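Local coordinates for titin (Homo sapiens, PDB 3LCY), which serves as a giant scaffold of muscle sarcomeres built largely from tandem immunoglobulin-like domains and also carries a serine/threonine kinase domain, at residues T19-V32 with G60-Q72. Numbering follows the deposited sequence.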
loop_
_atom_site.group_PDB
_atom_site.type_symbol
_atom_site.label_atom_id
_atom_site.label_comp_id
_atom_site.label_asym_id
_atom_site.label_seq_id
_atom_site.Cartn_x
_atom_site.Cartn_y
_atom_site.Cartn_z
ATOM N N THR A 19 4.995 11.021 1.024
ATOM C CA THR A 19 3.966 12.021 0.780
ATOM C C THR A 19 2.626 11.543 1.321
ATOM O O THR A 19 2.389 10.341 1.448
ATOM C CB THR A 19 3.818 12.329 -0.720
ATOM O OG1 THR A 19 3.145 13.583 -0.891
ATOM C CG2 THR A 19 3.025 11.233 -1.412
ATOM N N LYS A 20 1.752 12.490 1.641
ATOM C CA LYS A 20 0.420 12.156 2.128
ATOM C C LYS A 20 -0.421 11.559 1.007
ATOM O O LYS A 20 -0.474 12.103 -0.097
ATOM C CB LYS A 20 -0.278 13.391 2.697
ATOM C CG LYS A 20 -1.737 13.157 3.058
ATOM C CD LYS A 20 -2.443 14.456 3.412
ATOM C CE LYS A 20 -3.916 14.217 3.713
ATOM N NZ LYS A 20 -4.640 15.486 4.002
ATOM N N LEU A 21 -1.071 10.436 1.295
ATOM C CA LEU A 21 -1.939 9.792 0.318
ATOM C C LEU A 21 -2.978 10.785 -0.190
ATOM O O LEU A 21 -3.664 11.437 0.597
ATOM C CB LEU A 21 -2.623 8.567 0.928
ATOM C CG LEU A 21 -3.591 7.806 0.020
ATOM C CD1 LEU A 21 -2.911 7.404 -1.280
ATOM C CD2 LEU A 21 -4.151 6.585 0.730
ATOM N N GLY A 22 -3.083 10.901 -1.509
ATOM C CA GLY A 22 -3.999 11.848 -2.114
ATOM C C GLY A 22 -3.285 13.091 -2.608
ATOM O O GLY A 22 -3.837 13.868 -3.384
ATOM N N GLU A 23 -2.050 13.277 -2.154
ATOM C CA GLU A 23 -1.252 14.431 -2.557
ATOM C C GLU A 23 -0.193 14.046 -3.583
ATOM O O GLU A 23 -0.002 12.868 -3.881
ATOM C CB GLU A 23 -0.596 15.079 -1.337
ATOM C CG GLU A 23 -1.588 15.640 -0.335
ATOM C CD GLU A 23 -2.428 16.765 -0.915
ATOM O OE1 GLU A 23 -1.963 17.432 -1.864
ATOM O OE2 GLU A 23 -3.553 16.984 -0.417
ATOM N N ALA A 24 0.493 15.048 -4.121
ATOM C CA ALA A 24 1.507 14.826 -5.144
ATOM C C ALA A 24 2.824 14.343 -4.544
ATOM O O ALA A 24 3.215 14.763 -3.454
ATOM C CB ALA A 24 1.728 16.093 -5.953
ATOM N N ALA A 25 3.501 13.460 -5.270
ATOM C CA ALA A 25 4.805 12.960 -4.857
ATOM C C ALA A 25 5.832 13.212 -5.952
ATOM O O ALA A 25 5.635 12.822 -7.102
ATOM C CB ALA A 25 4.727 11.479 -4.532
ATOM N N GLN A 26 6.923 13.880 -5.591
ATOM C CA GLN A 26 7.993 14.166 -6.541
ATOM C C GLN A 26 9.188 13.241 -6.346
ATOM O O GLN A 26 9.854 13.280 -5.312
ATOM C CB GLN A 26 8.441 15.628 -6.435
ATOM C CG GLN A 26 7.537 16.613 -7.162
ATOM C CD GLN A 26 8.024 18.046 -7.052
ATOM O OE1 GLN A 26 8.652 18.574 -7.970
ATOM N NE2 GLN A 26 7.735 18.685 -5.923
ATOM N N LEU A 27 9.450 12.406 -7.345
ATOM C CA LEU A 27 10.633 11.555 -7.334
ATOM C C LEU A 27 11.639 12.094 -8.341
ATOM O O LEU A 27 11.380 12.103 -9.545
ATOM C CB LEU A 27 10.271 10.106 -7.659
ATOM C CG LEU A 27 9.266 9.433 -6.721
ATOM C CD1 LEU A 27 7.899 9.324 -7.384
ATOM C CD2 LEU A 27 9.765 8.060 -6.292
ATOM N N SER A 28 12.784 12.550 -7.850
ATOM C CA SER A 28 13.751 13.223 -8.708
ATOM C C SER A 28 15.140 12.594 -8.672
ATOM O O SER A 28 15.501 11.900 -7.721
ATOM C CB SER A 28 13.841 14.705 -8.339
ATOM O OG SER A 28 14.711 15.399 -9.214
ATOM N N CYS A 29 15.916 12.854 -9.719
ATOM C CA CYS A 29 17.292 12.385 -9.804
ATOM C C CYS A 29 18.050 13.200 -10.846
ATOM O O CYS A 29 17.447 13.793 -11.741
ATOM C CB CYS A 29 17.336 10.899 -10.166
ATOM S SG CYS A 29 16.755 10.527 -11.836
ATOM N N GLN A 30 19.373 13.221 -10.793
ATOM C CA GLN A 30 20.176 13.875 -11.801
ATOM C C GLN A 30 21.070 12.947 -12.548
ATOM O O GLN A 30 21.895 12.329 -11.980
ATOM C CB GLN A 30 21.070 14.880 -11.159
ATOM C CG GLN A 30 20.427 15.709 -10.202
ATOM C CD GLN A 30 21.061 17.008 -10.152
ATOM O OE1 GLN A 30 22.028 17.242 -10.817
ATOM N NE2 GLN A 30 20.520 17.888 -9.375
ATOM N N ILE A 31 20.911 12.903 -13.848
ATOM C CA ILE A 31 21.718 12.109 -14.730
ATOM C C ILE A 31 22.194 12.933 -15.909
ATOM O O ILE A 31 21.437 13.569 -16.573
ATOM C CB ILE A 31 20.939 10.931 -15.229
ATOM C CG1 ILE A 31 20.337 10.173 -14.062
ATOM C CG2 ILE A 31 21.800 10.043 -15.994
ATOM C CD1 ILE A 31 19.208 9.305 -14.395
ATOM N N VAL A 32 23.498 12.921 -16.134
ATOM C CA VAL A 32 24.093 13.695 -17.207
ATOM C C VAL A 32 24.782 12.843 -18.259
ATOM O O VAL A 32 25.468 11.883 -17.940
ATOM C CB VAL A 32 25.089 14.715 -16.642
ATOM C CG1 VAL A 32 24.358 15.777 -15.856
ATOM C CG2 VAL A 32 26.094 14.024 -15.759
ATOM N N GLY A 60 17.072 17.950 -18.994
ATOM C CA GLY A 60 18.226 17.269 -19.542
ATOM C C GLY A 60 19.256 16.883 -18.499
ATOM O O GLY A 60 20.154 16.127 -18.777
ATOM N N ARG A 61 19.127 17.426 -17.299
ATOM C CA ARG A 61 20.003 17.084 -16.189
ATOM C C ARG A 61 19.222 16.539 -14.994
ATOM O O ARG A 61 19.558 15.509 -14.437
ATOM C CB ARG A 61 20.842 18.286 -15.769
ATOM C CG ARG A 61 21.679 18.852 -16.882
ATOM C CD ARG A 61 22.429 20.091 -16.450
ATOM N NE ARG A 61 23.745 19.790 -15.899
ATOM C CZ ARG A 61 24.047 19.865 -14.610
ATOM N NH1 ARG A 61 23.126 20.228 -13.732
ATOM N NH2 ARG A 61 25.271 19.578 -14.197
ATOM N N THR A 62 18.168 17.246 -14.613
ATOM C CA THR A 62 17.360 16.846 -13.482
ATOM C C THR A 62 16.070 16.256 -13.972
ATOM O O THR A 62 15.338 16.886 -14.709
ATOM C CB THR A 62 17.036 18.026 -12.578
ATOM O OG1 THR A 62 18.245 18.660 -12.184
ATOM C CG2 THR A 62 16.313 17.549 -11.349
ATOM N N HIS A 63 15.794 15.034 -13.552
ATOM C CA HIS A 63 14.593 14.363 -13.996
ATOM C C HIS A 63 13.666 14.033 -12.845
ATOM O O HIS A 63 14.022 13.319 -11.929
ATOM C CB HIS A 63 14.990 13.131 -14.785
ATOM C CG HIS A 63 16.234 13.333 -15.579
ATOM N ND1 HIS A 63 16.314 14.244 -16.606
ATOM C CD2 HIS A 63 17.463 12.782 -15.473
ATOM C CE1 HIS A 63 17.530 14.233 -17.108
ATOM N NE2 HIS A 63 18.246 13.352 -16.442
ATOM N N THR A 64 12.457 14.558 -12.932
ATOM C CA THR A 64 11.474 14.402 -11.893
ATOM C C THR A 64 10.191 13.777 -12.381
ATOM O O THR A 64 9.654 14.159 -13.394
ATOM C CB THR A 64 11.129 15.759 -11.238
ATOM O OG1 THR A 64 12.323 16.418 -10.838
ATOM C CG2 THR A 64 10.272 15.558 -10.021
ATOM N N LEU A 65 9.711 12.805 -11.628
ATOM C CA LEU A 65 8.416 12.181 -11.865
ATOM C C LEU A 65 7.452 12.609 -10.769
ATOM O O LEU A 65 7.777 12.536 -9.584
ATOM C CB LEU A 65 8.540 10.657 -11.884
ATOM C CG LEU A 65 7.216 9.884 -11.898
ATOM C CD1 LEU A 65 6.445 10.160 -13.177
ATOM C CD2 LEU A 65 7.447 8.389 -11.724
ATOM N N THR A 66 6.274 13.068 -11.159
ATOM C CA THR A 66 5.297 13.494 -10.182
ATOM C C THR A 66 4.135 12.534 -10.200
ATOM O O THR A 66 3.506 12.334 -11.227
ATOM C CB THR A 66 4.763 14.898 -10.487
ATOM O OG1 THR A 66 5.843 15.833 -10.482
ATOM C CG2 THR A 66 3.741 15.315 -9.446
ATOM N N VAL A 67 3.846 11.950 -9.049
ATOM C CA VAL A 67 2.745 11.016 -8.953
ATOM C C VAL A 67 1.641 11.631 -8.124
ATOM O O VAL A 67 1.870 12.053 -7.000
ATOM C CB VAL A 67 3.175 9.705 -8.275
ATOM C CG1 VAL A 67 1.996 8.754 -8.152
ATOM C CG2 VAL A 67 4.314 9.059 -9.034
ATOM N N MET A 68 0.441 11.681 -8.681
ATOM C CA MET A 68 -0.673 12.226 -7.943
ATOM C C MET A 68 -1.260 10.982 -7.335
ATOM O O MET A 68 -1.970 10.232 -7.989
ATOM C CB MET A 68 -1.666 12.900 -8.879
ATOM C CG MET A 68 -1.047 13.911 -9.814
ATOM S SD MET A 68 -0.061 15.157 -8.990
ATOM C CE MET A 68 -1.292 15.971 -7.993
ATOM N N THR A 69 -0.953 10.764 -6.070
ATOM C CA THR A 69 -1.405 9.612 -5.397
ATOM C C THR A 69 -2.876 9.578 -5.150
ATOM O O THR A 69 -3.447 10.523 -4.789
ATOM C CB THR A 69 -0.621 9.418 -4.126
ATOM O OG1 THR A 69 -0.994 10.390 -3.165
ATOM C CG2 THR A 69 0.792 9.552 -4.406
ATOM N N GLU A 70 -3.477 8.437 -5.388
ATOM C CA GLU A 70 -4.867 8.274 -5.161
ATOM C C GLU A 70 -5.158 7.078 -4.311
ATOM O O GLU A 70 -6.098 7.054 -3.605
ATOM C CB GLU A 70 -5.589 8.151 -6.477
ATOM C CG GLU A 70 -4.859 7.363 -7.498
ATOM C CD GLU A 70 -5.689 6.971 -8.679
ATOM O OE1 GLU A 70 -6.845 7.325 -8.725
ATOM O OE2 GLU A 70 -5.200 6.304 -9.574
ATOM N N GLU A 71 -4.316 6.076 -4.402
ATOM C CA GLU A 71 -4.533 4.807 -3.747
ATOM C C GLU A 71 -3.283 4.241 -3.164
ATOM O O GLU A 71 -2.232 4.605 -3.507
ATOM C CB GLU A 71 -5.173 3.809 -4.703
ATOM C CG GLU A 71 -4.286 3.391 -5.818
ATOM C CD GLU A 71 -4.862 2.371 -6.724
ATOM O OE1 GLU A 71 -5.974 1.951 -6.521
ATOM O OE2 GLU A 71 -4.205 1.988 -7.671
ATOM N N GLN A 72 -3.439 3.323 -2.246
ATOM C CA GLN A 72 -2.345 2.708 -1.546
ATOM C C GLN A 72 -1.371 2.019 -2.438
ATOM O O GLN A 72 -0.249 1.931 -2.141
ATOM C CB GLN A 72 -2.858 1.761 -0.483
ATOM C CG GLN A 72 -2.990 2.411 0.811
ATOM C CD GLN A 72 -3.655 1.588 1.841
ATOM O OE1 GLN A 72 -3.536 1.847 2.998
ATOM N NE2 GLN A 72 -4.350 0.604 1.433
#
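A25, L27 and C29 form hydrogen-bonded antiparallel pairs with V67, L65 and H63; the strand axes approach to 4.5 Å, their N-to-C directions 163° apart. L27 N donates to L65 O across 2.8 Å and L65 N returns the bond to L27 O, both nearly straight. In the non-hydrogen-bonded pairs, small or β-branched A24, S28, T62, T64 and T66 suit a partly exposed face, with the longer Q26, Q30 and M68 among them: S28 OG and T64 OG1 share a hydrogen bond of 3.1 Å, while A24 CB receives M68 CE at 3.6 Å because the methionine chain folds back on itself. The other face is mostly apolar, with H63 the polar exception. L27 CD1 lies 4.0 Å from V67 CG2, and L27 and L65 both reach Y78 of the facing sheet; C29 there packs on C80.

Near each end a side chain adds bonds. H63 presents its ring edge to I31, two residues beyond its partner C29; NE2 donates to I31 O over 3.2 Å, on a carbonyl lone pair, and ND1 bonds S58, which fixes the ring's rotation. At the other end, the type II turn K20–E23 wraps T69. Its OG1, set between backbone N and carbonyl carbon (chi1 72°), accepts from G22 N at 2.7 Å and donates to E23 O at 2.8 Å. T69 N also reaches E23 O, from above the carbonyl plane. G22 supplies the positive phi (102°) that this turn requires.

This is the B–E strand pair of an immunoglobulin I-set sandwich: its buried face is mainly apolar, and buried T69 and H63 both find polar partners within the fold.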